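Local structure of scytalidopepsin B (Scytalidium lignicola, 2IFR) at residues Gly13-Thr18 with Thr168-Ser173; Ala23-Ala28 with Ile81-Gly86; Glu85-Gln90 with Leu105-Thr110; Ala159-Asp164 with Gly198-Cys203. The protein probably hydrolyses peptide bonds under acidic conditions as a glutamic peptidase of the A4 family, here held with a peptide-based transition-state analogue. One frame throughout, in Å; residues are numbered along the deposited sequence.

Interaction 1 (Gly13-Thr18 with Thr168-Ser173)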
loop_
_atom_site.group_PDB
_atom_site.type_symbol
_atom_site.label_atom_id
_atom_site.label_comp_id
_atom_site.label_asym_id
_atom_site.label_seq_id
_atom_site.Cartn_x
_atom_site.Cartn_y
_atom_site.Cartn_z
ATOM N N GLY A 13 3.480 -9.876 13.572
ATOM C CA GLY A 13 2.969 -10.028 14.924
ATOM C C GLY A 13 1.645 -10.748 14.927
ATOM O O GLY A 13 1.443 -11.709 14.129
ATOM N N SER A 14 0.730 -10.324 15.790
ATOM C CA SER A 14 -0.602 -10.969 15.835
ATOM C C SER A 14 -1.656 -9.979 16.329
ATOM O O SER A 14 -1.326 -8.966 17.023
ATOM C CB SER A 14 -0.557 -12.186 16.765
ATOM O OG SER A 14 -0.092 -11.772 18.039
ATOM N N ASP A 15 -2.912 -10.239 15.987
ATOM C CA ASP A 15 -4.006 -9.365 16.408
ATOM C C ASP A 15 -3.867 -7.927 15.956
ATOM O O ASP A 15 -4.215 -6.968 16.738
ATOM C CB ASP A 15 -4.136 -9.377 17.931
ATOM C CG ASP A 15 -4.589 -10.723 18.468
ATOM O OD1 ASP A 15 -5.068 -11.562 17.663
ATOM O OD2 ASP A 15 -4.468 -10.929 19.698
ATOM N N PHE A 16 -3.380 -7.713 14.738
ATOM C CA PHE A 16 -3.236 -6.330 14.258
ATOM C C PHE A 16 -4.641 -5.777 14.066
ATOM O O PHE A 16 -5.507 -6.453 13.434
ATOM C CB PHE A 16 -2.423 -6.301 12.952
ATOM C CG PHE A 16 -0.938 -6.405 13.179
ATOM C CD1 PHE A 16 -0.177 -7.303 12.462
ATOM C CD2 PHE A 16 -0.319 -5.615 14.143
ATOM C CE1 PHE A 16 1.189 -7.428 12.694
ATOM C CE2 PHE A 16 1.054 -5.726 14.390
ATOM C CZ PHE A 16 1.804 -6.632 13.667
ATOM N N ASP A 17 -4.882 -4.591 14.619
ATOM C CA ASP A 17 -6.195 -3.935 14.567
ATOM C C ASP A 17 -6.318 -2.892 13.485
ATOM O O ASP A 17 -7.116 -3.047 12.525
ATOM C CB ASP A 17 -6.493 -3.275 15.919
ATOM C CG ASP A 17 -6.683 -4.285 17.010
ATOM O OD1 ASP A 17 -6.256 -4.023 18.158
ATOM O OD2 ASP A 17 -7.265 -5.354 16.715
ATOM N N THR A 18 -5.558 -1.820 13.628
ATOM C CA THR A 18 -5.599 -0.732 12.663
ATOM C C THR A 18 -4.189 -0.318 12.240
ATOM O O THR A 18 -3.227 -0.339 13.073
ATOM C CB THR A 18 -6.255 0.500 13.275
ATOM O OG1 THR A 18 -5.466 0.907 14.395
ATOM C CG2 THR A 18 -7.661 0.202 13.745
ATOM N N THR A 168 -1.765 -0.846 15.685
ATOM C CA THR A 168 -2.228 -1.302 17.007
ATOM C C THR A 168 -2.454 -2.792 16.939
ATOM O O THR A 168 -2.792 -3.363 15.843
ATOM C CB THR A 168 -3.555 -0.594 17.498
ATOM O OG1 THR A 168 -4.609 -0.782 16.545
ATOM C CG2 THR A 168 -3.320 0.885 17.704
ATOM N N SER A 169 -2.223 -3.450 18.069
ATOM C CA SER A 169 -2.424 -4.891 18.194
ATOM C C SER A 169 -3.186 -5.009 19.509
ATOM O O SER A 169 -2.690 -4.522 20.583
ATOM C CB SER A 169 -1.082 -5.604 18.285
ATOM O OG SER A 169 -1.255 -7.006 18.351
ATOM N N ASP A 170 -4.378 -5.602 19.463
ATOM C CA ASP A 170 -5.216 -5.742 20.676
ATOM C C ASP A 170 -5.323 -4.383 21.340
ATOM O O ASP A 170 -5.033 -4.245 22.579
ATOM C CB ASP A 170 -4.588 -6.713 21.679
ATOM C CG ASP A 170 -4.343 -8.086 21.091
ATOM O OD1 ASP A 170 -5.307 -8.677 20.550
ATOM O OD2 ASP A 170 -3.189 -8.578 21.177
ATOM N N GLY A 171 -5.690 -3.369 20.564
ATOM C CA GLY A 171 -5.828 -2.036 21.116
ATOM C C GLY A 171 -4.539 -1.349 21.538
ATOM O O GLY A 171 -4.534 -0.092 21.741
ATOM N N GLU A 172 -3.452 -2.101 21.685
ATOM C CA GLU A 172 -2.162 -1.510 22.089
ATOM C C GLU A 172 -1.371 -1.061 20.868
ATOM O O GLU A 172 -1.272 -1.816 19.837
ATOM C CB GLU A 172 -1.335 -2.531 22.875
ATOM C CG GLU A 172 -1.900 -2.844 24.255
ATOM C CD GLU A 172 -1.990 -1.602 25.142
ATOM O OE1 GLU A 172 -0.925 -1.098 25.575
ATOM O OE2 GLU A 172 -3.124 -1.125 25.396
ATOM N N SER A 173 -0.794 0.128 20.929
ATOM C CA SER A 173 -0.018 0.607 19.790
ATOM C C SER A 173 1.326 -0.132 19.695
ATOM O O SER A 173 1.974 -0.464 20.744
ATOM C CB SER A 173 0.208 2.112 19.900
ATOM O OG SER A 173 1.209 2.389 20.847
#

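Interaction 2 (Ala23-Ala28 with Ile81-Gly86)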
loop_
_atom_site.group_PDB
_atom_site.type_symbol
_atom_site.label_atom_id
_atom_site.label_comp_id
_atom_site.label_asym_id
_atom_site.label_seq_id
_atom_site.Cartn_x
_atom_site.Cartn_y
_atom_site.Cartn_z
ATOM N N ALA A 23 0.302 10.058 3.733
ATOM C CA ALA A 23 1.387 10.066 2.739
ATOM C C ALA A 23 1.183 11.202 1.755
ATOM O O ALA A 23 -0.002 11.571 1.431
ATOM C CB ALA A 23 1.439 8.732 1.991
ATOM N N ASN A 24 2.288 11.773 1.267
ATOM C CA ASN A 24 2.219 12.878 0.284
ATOM C C ASN A 24 2.168 12.281 -1.116
ATOM O O ASN A 24 2.754 11.168 -1.386
ATOM C CB ASN A 24 3.448 13.778 0.438
ATOM C CG ASN A 24 4.759 12.999 0.286
ATOM O OD1 ASN A 24 5.495 13.178 -0.768
ATOM N ND2 ASN A 24 5.045 12.182 1.223
ATOM N N VAL A 25 1.498 12.972 -2.030
ATOM C CA VAL A 25 1.387 12.495 -3.391
ATOM C C VAL A 25 2.566 13.106 -4.152
ATOM O O VAL A 25 2.742 14.361 -4.163
ATOM C CB VAL A 25 0.033 12.948 -4.031
ATOM C CG1 VAL A 25 -0.089 12.406 -5.431
ATOM C CG2 VAL A 25 -1.154 12.426 -3.174
ATOM N N PRO A 26 3.402 12.263 -4.788
ATOM C CA PRO A 26 4.576 12.719 -5.554
ATOM C C PRO A 26 4.262 12.995 -7.025
ATOM O O PRO A 26 3.145 12.618 -7.524
ATOM C CB PRO A 26 5.516 11.529 -5.449
ATOM C CG PRO A 26 4.529 10.362 -5.658
ATOM C CD PRO A 26 3.354 10.783 -4.731
ATOM N N SER A 27 5.145 13.667 -7.726
ATOM C CA SER A 27 4.997 13.833 -9.148
ATOM C C SER A 27 5.701 12.582 -9.692
ATOM O O SER A 27 6.646 12.097 -9.058
ATOM C CB SER A 27 5.648 15.105 -9.660
ATOM O OG SER A 27 7.053 15.057 -9.496
ATOM N N ALA A 28 5.259 12.051 -10.824
ATOM C CA ALA A 28 5.837 10.845 -11.393
ATOM C C ALA A 28 6.191 11.057 -12.844
ATOM O O ALA A 28 5.543 11.904 -13.560
ATOM C CB ALA A 28 4.855 9.697 -11.300
ATOM N N ILE A 81 -12.814 10.448 -4.724
ATOM C CA ILE A 81 -11.756 11.352 -4.268
ATOM C C ILE A 81 -10.834 11.712 -5.433
ATOM O O ILE A 81 -10.567 10.867 -6.347
ATOM C CB ILE A 81 -10.955 10.687 -3.137
ATOM C CG1 ILE A 81 -9.827 11.603 -2.675
ATOM C CG2 ILE A 81 -10.442 9.335 -3.602
ATOM C CD1 ILE A 81 -9.007 11.027 -1.533
ATOM N N THR A 82 -10.367 12.954 -5.455
ATOM C CA THR A 82 -9.463 13.413 -6.529
ATOM C C THR A 82 -8.060 13.559 -5.946
ATOM O O THR A 82 -7.877 14.031 -4.762
ATOM C CB THR A 82 -9.915 14.762 -7.118
ATOM O OG1 THR A 82 -9.922 15.756 -6.087
ATOM C CG2 THR A 82 -11.309 14.640 -7.694
ATOM N N ILE A 83 -7.066 13.172 -6.734
ATOM C CA ILE A 83 -5.679 13.205 -6.294
ATOM C C ILE A 83 -4.780 14.017 -7.200
ATOM O O ILE A 83 -4.793 13.834 -8.456
ATOM C CB ILE A 83 -5.158 11.780 -6.188
ATOM C CG1 ILE A 83 -6.061 11.021 -5.226
ATOM C CG2 ILE A 83 -3.707 11.762 -5.693
ATOM C CD1 ILE A 83 -5.733 9.613 -5.104
ATOM N N SER A 84 -4.017 14.923 -6.597
ATOM C CA SER A 84 -3.076 15.788 -7.326
ATOM C C SER A 84 -1.711 15.821 -6.609
ATOM O O SER A 84 -1.622 15.599 -5.364
ATOM C CB SER A 84 -3.641 17.204 -7.404
ATOM O OG SER A 84 -4.964 17.152 -7.899
ATOM N N GLU A 85 -0.666 16.129 -7.368
ATOM C CA GLU A 85 0.688 16.199 -6.859
ATOM C C GLU A 85 0.700 17.084 -5.628
ATOM O O GLU A 85 0.064 18.160 -5.608
ATOM C CB GLU A 85 1.598 16.791 -7.947
ATOM C CG GLU A 85 3.100 16.622 -7.721
ATOM C CD GLU A 85 3.612 17.394 -6.518
ATOM O OE1 GLU A 85 3.274 18.597 -6.401
ATOM O OE2 GLU A 85 4.361 16.807 -5.688
ATOM N N GLY A 86 1.384 16.655 -4.588
ATOM C CA GLY A 86 1.462 17.474 -3.403
ATOM C C GLY A 86 0.345 17.266 -2.405
ATOM O O GLY A 86 0.456 17.755 -1.241
#

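Interaction 3 (Glu85-Gln90 with Leu105-Thr110)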
loop_
_atom_site.group_PDB
_atom_site.type_symbol
_atom_site.label_atom_id
_atom_site.label_comp_id
_atom_site.label_asym_id
_atom_site.label_seq_id
_atom_site.Cartn_x
_atom_site.Cartn_y
_atom_site.Cartn_z
ATOM N N GLU A 85 -0.666 16.129 -7.368
ATOM C CA GLU A 85 0.688 16.199 -6.859
ATOM C C GLU A 85 0.700 17.084 -5.628
ATOM O O GLU A 85 0.064 18.160 -5.608
ATOM C CB GLU A 85 1.598 16.791 -7.947
ATOM C CG GLU A 85 3.100 16.622 -7.721
ATOM C CD GLU A 85 3.612 17.394 -6.518
ATOM O OE1 GLU A 85 3.274 18.597 -6.401
ATOM O OE2 GLU A 85 4.361 16.807 -5.688
ATOM N N GLY A 86 1.384 16.655 -4.588
ATOM C CA GLY A 86 1.462 17.474 -3.403
ATOM C C GLY A 86 0.345 17.266 -2.405
ATOM O O GLY A 86 0.456 17.755 -1.241
ATOM N N ASP A 87 -0.733 16.581 -2.781
ATOM C CA ASP A 87 -1.813 16.385 -1.793
ATOM C C ASP A 87 -1.335 15.505 -0.658
ATOM O O ASP A 87 -0.351 14.705 -0.805
ATOM C CB ASP A 87 -3.034 15.732 -2.427
ATOM C CG ASP A 87 -3.761 16.657 -3.381
ATOM O OD1 ASP A 87 -3.428 17.865 -3.412
ATOM O OD2 ASP A 87 -4.660 16.165 -4.094
ATOM N N SER A 88 -2.002 15.622 0.474
ATOM C CA SER A 88 -1.661 14.845 1.639
ATOM C C SER A 88 -2.823 13.890 1.853
ATOM O O SER A 88 -3.997 14.333 2.059
ATOM C CB SER A 88 -1.461 15.784 2.814
ATOM O OG SER A 88 -1.201 15.044 3.981
ATOM N N ILE A 89 -2.537 12.594 1.778
ATOM C CA ILE A 89 -3.547 11.546 1.877
ATOM C C ILE A 89 -3.464 10.684 3.125
ATOM O O ILE A 89 -2.433 9.955 3.341
ATOM C CB ILE A 89 -3.445 10.572 0.678
ATOM C CG1 ILE A 89 -3.355 11.345 -0.646
ATOM C CG2 ILE A 89 -4.605 9.591 0.700
ATOM C CD1 ILE A 89 -4.551 12.212 -0.955
ATOM N N GLN A 90 -4.509 10.717 3.956
ATOM C CA GLN A 90 -4.518 9.872 5.144
ATOM C C GLN A 90 -5.121 8.524 4.750
ATOM O O GLN A 90 -6.281 8.461 4.214
ATOM C CB GLN A 90 -5.325 10.513 6.258
ATOM C CG GLN A 90 -5.246 9.744 7.536
ATOM C CD GLN A 90 -5.799 10.528 8.701
ATOM O OE1 GLN A 90 -7.023 10.915 8.691
ATOM N NE2 GLN A 90 -4.993 10.774 9.637
ATOM N N LEU A 105 -9.768 6.299 2.961
ATOM C CA LEU A 105 -8.787 7.128 2.254
ATOM C C LEU A 105 -9.294 8.546 2.338
ATOM O O LEU A 105 -10.444 8.840 1.881
ATOM C CB LEU A 105 -8.725 6.692 0.791
ATOM C CG LEU A 105 -7.386 6.576 0.100
ATOM C CD1 LEU A 105 -6.402 5.854 1.025
ATOM C CD2 LEU A 105 -7.559 5.832 -1.202
ATOM N N GLU A 106 -8.513 9.443 2.922
ATOM C CA GLU A 106 -8.944 10.824 3.021
ATOM C C GLU A 106 -7.928 11.822 2.455
ATOM O O GLU A 106 -6.732 11.886 2.934
ATOM C CB GLU A 106 -9.246 11.182 4.480
ATOM C CG GLU A 106 -9.779 12.590 4.632
ATOM C CD GLU A 106 -10.083 12.967 6.075
ATOM O OE1 GLU A 106 -10.406 14.147 6.313
ATOM O OE2 GLU A 106 -10.002 12.095 6.973
ATOM N N ASN A 107 -8.345 12.597 1.452
ATOM C CA ASN A 107 -7.467 13.614 0.891
ATOM C C ASN A 107 -7.587 14.822 1.802
ATOM O O ASN A 107 -8.581 15.628 1.713
ATOM C CB ASN A 107 -7.886 13.991 -0.521
ATOM C CG ASN A 107 -6.894 14.924 -1.176
ATOM O OD1 ASN A 107 -6.275 15.807 -0.459
ATOM N ND2 ASN A 107 -6.737 14.793 -2.401
ATOM N N LEU A 108 -6.621 14.973 2.696
ATOM C CA LEU A 108 -6.646 16.067 3.640
ATOM C C LEU A 108 -6.497 17.394 2.941
ATOM O O LEU A 108 -6.845 18.459 3.508
ATOM C CB LEU A 108 -5.529 15.915 4.659
ATOM C CG LEU A 108 -5.478 14.594 5.412
ATOM C CD1 LEU A 108 -4.319 14.651 6.427
ATOM C CD2 LEU A 108 -6.806 14.344 6.119
ATOM N N THR A 109 -6.014 17.381 1.714
ATOM C CA THR A 109 -5.836 18.647 1.021
ATOM C C THR A 109 -7.143 19.160 0.418
ATOM O O THR A 109 -7.399 20.394 0.418
ATOM C CB THR A 109 -4.754 18.513 -0.073
ATOM O OG1 THR A 109 -3.543 18.041 0.533
ATOM C CG2 THR A 109 -4.477 19.861 -0.724
ATOM N N THR A 110 -7.982 18.260 -0.073
ATOM C CA THR A 110 -9.246 18.661 -0.703
ATOM C C THR A 110 -10.470 18.525 0.213
ATOM O O THR A 110 -11.571 19.118 -0.073
ATOM C CB THR A 110 -9.507 17.824 -1.954
ATOM O OG1 THR A 110 -9.652 16.451 -1.579
ATOM C CG2 THR A 110 -8.338 17.947 -2.931
HETATM O O HOH W 1 -9.132 9.818 7.429
#

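Interaction 4 (Ala159-Asp164 with Gly198-Cys203)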
loop_
_atom_site.group_PDB
_atom_site.type_symbol
_atom_site.label_atom_id
_atom_site.label_comp_id
_atom_site.label_asym_id
_atom_site.label_seq_id
_atom_site.Cartn_x
_atom_site.Cartn_y
_atom_site.Cartn_z
ATOM N N ALA A 159 10.398 12.269 -2.184
ATOM C CA ALA A 159 10.197 10.982 -1.533
ATOM C C ALA A 159 8.754 10.854 -1.032
ATOM O O ALA A 159 8.112 11.890 -0.641
ATOM C CB ALA A 159 11.166 10.850 -0.341
ATOM N N VAL A 160 8.221 9.635 -1.056
ATOM C CA VAL A 160 6.892 9.406 -0.524
ATOM C C VAL A 160 7.101 9.032 0.930
ATOM O O VAL A 160 7.797 8.005 1.265
ATOM C CB VAL A 160 6.160 8.264 -1.227
ATOM C CG1 VAL A 160 4.802 8.027 -0.531
ATOM C CG2 VAL A 160 5.926 8.641 -2.664
ATOM N N GLU A 161 6.544 9.852 1.810
ATOM C CA GLU A 161 6.676 9.646 3.244
ATOM C C GLU A 161 5.369 9.356 3.959
ATOM O O GLU A 161 4.384 10.162 3.873
ATOM C CB GLU A 161 7.296 10.885 3.865
ATOM C CG GLU A 161 8.602 11.230 3.240
ATOM C CD GLU A 161 9.388 12.227 4.058
ATOM O OE1 GLU A 161 10.510 12.561 3.610
ATOM O OE2 GLU A 161 8.887 12.664 5.137
ATOM N N PHE A 162 5.344 8.231 4.662
ATOM C CA PHE A 162 4.185 7.834 5.454
ATOM C C PHE A 162 4.511 8.465 6.805
ATOM O O PHE A 162 5.494 8.024 7.494
ATOM C CB PHE A 162 4.142 6.318 5.601
ATOM C CG PHE A 162 3.921 5.566 4.310
ATOM C CD1 PHE A 162 2.632 5.259 3.877
ATOM C CD2 PHE A 162 5.005 5.096 3.561
ATOM C CE1 PHE A 162 2.419 4.483 2.712
ATOM C CE2 PHE A 162 4.812 4.320 2.398
ATOM C CZ PHE A 162 3.510 4.013 1.976
ATOM N N THR A 163 3.767 9.495 7.200
ATOM C CA THR A 163 4.024 10.167 8.480
ATOM C C THR A 163 2.917 9.810 9.464
ATOM O O THR A 163 1.797 9.381 9.037
ATOM C CB THR A 163 4.101 11.696 8.305
ATOM O OG1 THR A 163 2.937 12.160 7.608
ATOM C CG2 THR A 163 5.347 12.073 7.484
ATOM N N ASP A 164 3.200 9.964 10.752
ATOM C CA ASP A 164 2.258 9.611 11.812
ATOM C C ASP A 164 1.773 8.191 11.617
ATOM O O ASP A 164 0.520 7.913 11.716
ATOM C CB ASP A 164 1.057 10.560 11.822
ATOM C CG ASP A 164 1.430 11.947 12.280
ATOM O OD1 ASP A 164 2.325 12.053 13.159
ATOM O OD2 ASP A 164 0.834 12.927 11.772
ATOM N N GLY A 198 11.319 6.949 13.778
ATOM C CA GLY A 198 10.211 7.348 14.641
ATOM C C GLY A 198 8.860 6.813 14.189
ATOM O O GLY A 198 8.608 5.572 14.230
ATOM N N THR A 199 7.971 7.698 13.754
ATOM C CA THR A 199 6.646 7.230 13.287
ATOM C C THR A 199 6.570 7.530 11.787
ATOM O O THR A 199 5.442 7.667 11.195
ATOM C CB THR A 199 5.478 7.960 14.048
ATOM O OG1 THR A 199 5.673 9.377 13.972
ATOM C CG2 THR A 199 5.464 7.561 15.539
ATOM N N THR A 200 7.738 7.602 11.144
ATOM C CA THR A 200 7.804 7.925 9.705
ATOM C C THR A 200 8.480 6.829 8.879
ATOM O O THR A 200 9.553 6.286 9.284
ATOM C CB THR A 200 8.585 9.254 9.484
ATOM O OG1 THR A 200 7.977 10.301 10.240
ATOM C CG2 THR A 200 8.599 9.655 7.994
ATOM N N VAL A 201 7.871 6.456 7.757
ATOM C CA VAL A 201 8.470 5.480 6.819
ATOM C C VAL A 201 8.671 6.361 5.580
ATOM O O VAL A 201 7.673 6.882 4.956
ATOM C CB VAL A 201 7.539 4.293 6.490
ATOM C CG1 VAL A 201 8.195 3.384 5.425
ATOM C CG2 VAL A 201 7.290 3.463 7.757
ATOM N N SER A 202 9.923 6.575 5.207
ATOM C CA SER A 202 10.235 7.460 4.088
ATOM C C SER A 202 10.857 6.685 2.937
ATOM O O SER A 202 11.894 5.957 3.120
ATOM C CB SER A 202 11.174 8.558 4.581
ATOM O OG SER A 202 11.534 9.410 3.501
ATOM N N CYS A 203 10.273 6.814 1.753
ATOM C CA CYS A 203 10.765 6.063 0.623
ATOM C C CYS A 203 11.171 6.949 -0.539
ATOM O O CYS A 203 10.291 7.595 -1.185
ATOM C CB CYS A 203 9.690 5.102 0.140
ATOM S SG CYS A 203 9.263 3.667 1.183
HETATM O O HOH W 2 5.646 10.783 11.638
#

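Interaction 1 (Gly13-Thr18 with Thr168-Ser173)
Asp17 OD1 takes the N-H of Gly171 in a nearly straight bond of 2.6 Å, met almost along the carboxylate C-O axis. A short acidic side chain suits this place: with CG beside the backbone N (chi1 -67°), OD1 is brought to the N-H of Gly171 within the type I' turn from Ser169 to Glu172, while OD2 forms a salt bridge with Arg128. Gly171, with its positive phi, fits the turn readily. Behind it the strands pair through Phe16 and Ser169, a non-hydrogen-bonded antiparallel pair. Thr168 O accepts Asp17 N at 2.7 Å and also lies in plane at the edge of the Phe16 ring. Further along, the Thr18 and Thr168 side chains cross obliquely and their OG1 atoms share a hydrogen bond of 2.9 Å. At the other end Asp170 N binds Asp15 O, and the Ser169 hydroxyl is directed at Ser14 O, though the modelled separation is too short to be trusted. Beside these, two carboxylates meet with planes 78° apart, Asp15 OD2 lying 2.5 Å from Asp170 OD1. Oxygens this close would repel if both groups were charged; one acid probably carries a proton, which is consistent with an enzyme that works in acid.

Interaction 2 (Ala23-Ala28 with Ile81-Gly86)
The flat peptide joining Val25 to Pro26 meets two groups through its carbonyl oxygen. Gly86 N gives Val25 O a hydrogen bond of 2.7 Å, its donor tilted 28° from the carbonyl plane, and the flat carboxylate of Glu85 comes up with OE2 at 3.3 Å from the same Val25 O. The latter are two acceptors, so the carboxylate is not bonded there. Glu85 reaches this spot because its chain leaves anti to the backbone N (chi1 -165°) and then bends at chi2 (-66°), which lays CG alongside Ser27, 3.5 Å from Ser27 CB. The Ser27 hydroxyl has its partner in Ser157 O. Val25 does the apolar work: its CB sits 3.4 Å from Ser84 O, and both its methyls press on Ile83 CG2, CG2 of Val25 at 3.6 Å from that atom, the two side chains crossing at about a right angle. Branched aliphatic residues suit this place, since Phe56 touches both of them. Pro26 packs instead on Trp58, Phe156 and Val160, and having no N-H it fits a break in the strand pairing. Glu85 and Gly86 hold the corners of a type II beta turn from Ser84 to Asp87, where the positive phi of the third position favours glycine. The whole is typical of an antiparallel beta sandwich: the loop that follows strand 75-77 turns and leads into strand 88-95 beside strand 16-29.

Interaction 3 (Glu85-Gln90 with Leu105-Thr110)
Asp87 and Asn107 cross obliquely, carboxylate and amide planes 59° apart. Asn107 ND2 offers an N-H in its own amide plane and meets Asp87 OD2 at 3.0 Å from above the carboxylate plane, 50° out of it. The same OD2 also accepts Ser84 N, and the amide nitrogen has a second acceptor in Thr82 O, so the buried pair is well satisfied. Asparagine suits the place because its other atom is used too: OD1 accepts Thr109 N at 2.7 Å in the carbonyl plane and Thr110 N from above it. The first bond closes an Asx turn, and the second extends it to an Asx motif, where the chain leaves strand 105-107. Thr109 lies at about a right angle to Asp87. With its hydroxyl beside its own backbone N (chi1 -56°), Thr109 OG1 receives Ser88 N at 2.9 Å, taking the place of a strand carbonyl where the regular pairing has ended. Ile89 reaches across obliquely, CD1 lying 3.6 Å from Asn107 CG, while its CG2 packs against Leu105. On the opposite face Gln90 and Glu106 run side by side in extended form, their end planes strongly turned against each other; a water bridges Gln90 OE1 and Glu106 OE2. Between these two faces the backbones bond antiparallel, Gln90 N to Glu106 O at 2.7 Å and Glu106 N back to Gln90 O. The hairpin is flanked by strand 16-29 beside 88-95 and by strand 112-118 beside 100-107, with Phe56 and Thr54 of strand 51-60 packed against Ile89 and Leu105.

Interaction 4 (Ala159-Asp164 with Gly198-Cys203)
Phe162 and Val201 form a hydrogen-bonded antiparallel pair, as do Val160 and Cys203, on strands whose axes come within 4.6 Å and whose N-to-C directions lie 174° apart. Phe162 N reaches Val201 O at 2.7 Å, and Val201 N returns to Phe162 O. That Val201 O also lies in plane at the edge of the Phe162 ring, 3.5 Å from CD2: with CG beside the backbone N (chi1 -65°), the edge of the ring is turned to the opposite strand, and CD2 comes to 4.0 Å from Val201 CB. Val160, Phe162, Val201 and Cys203 share one face, turned to the interior of the concanavalin-like beta sandwich, where Ile135 touches Val160, Phe162 and Cys203, and Phe133 touches Val201. Apolar residues suit that side, and Cys203 closes a disulfide with Cys194 of strand 189-197. The other face is polar. Glu161 stretches out past Ser202 and crosses Thr200 obliquely; its CG rests 3.5 Å from Ser202 OG, and that hydroxyl gives only a weak bond of 3.3 Å to Glu161 OE1. Thr163 and Thr200 lie side by side there, methyl to methyl, with CG2 atoms 4.1 Å apart, while the Thr163 hydroxyl is bonded to Thr22 O. Where the chain turns its corner at Asp164, a water replaces direct pairing: it accepts Asp164 N at 2.7 Å and is bonded to the hydroxyls of Thr199 and Thr200.

How the interactions relate
Strand 16-29 ties the contacts together: interaction 1 lies at its start and interaction 2 near its end, with centres 29 Å apart on opposite sides of the chain's centre. Its neighbours are strand 88-95, which carries interaction 3, and strand 155-169, which carries interaction 4 and ends in interaction 1. Interactions 2 and 3 touch and share Glu85 and Gly86, with centres 7 Å apart; interactions 2 and 4 meet where Pro26 packs on Val160, and interactions 3 and 4 do not touch. Along the chain, interactions 2 and 3 are nested within the loop closed by interaction 1, whereas interaction 4 crosses it. Antiparallel neighbours thus join early, middle and late parts of the sequence into one compact all-beta domain.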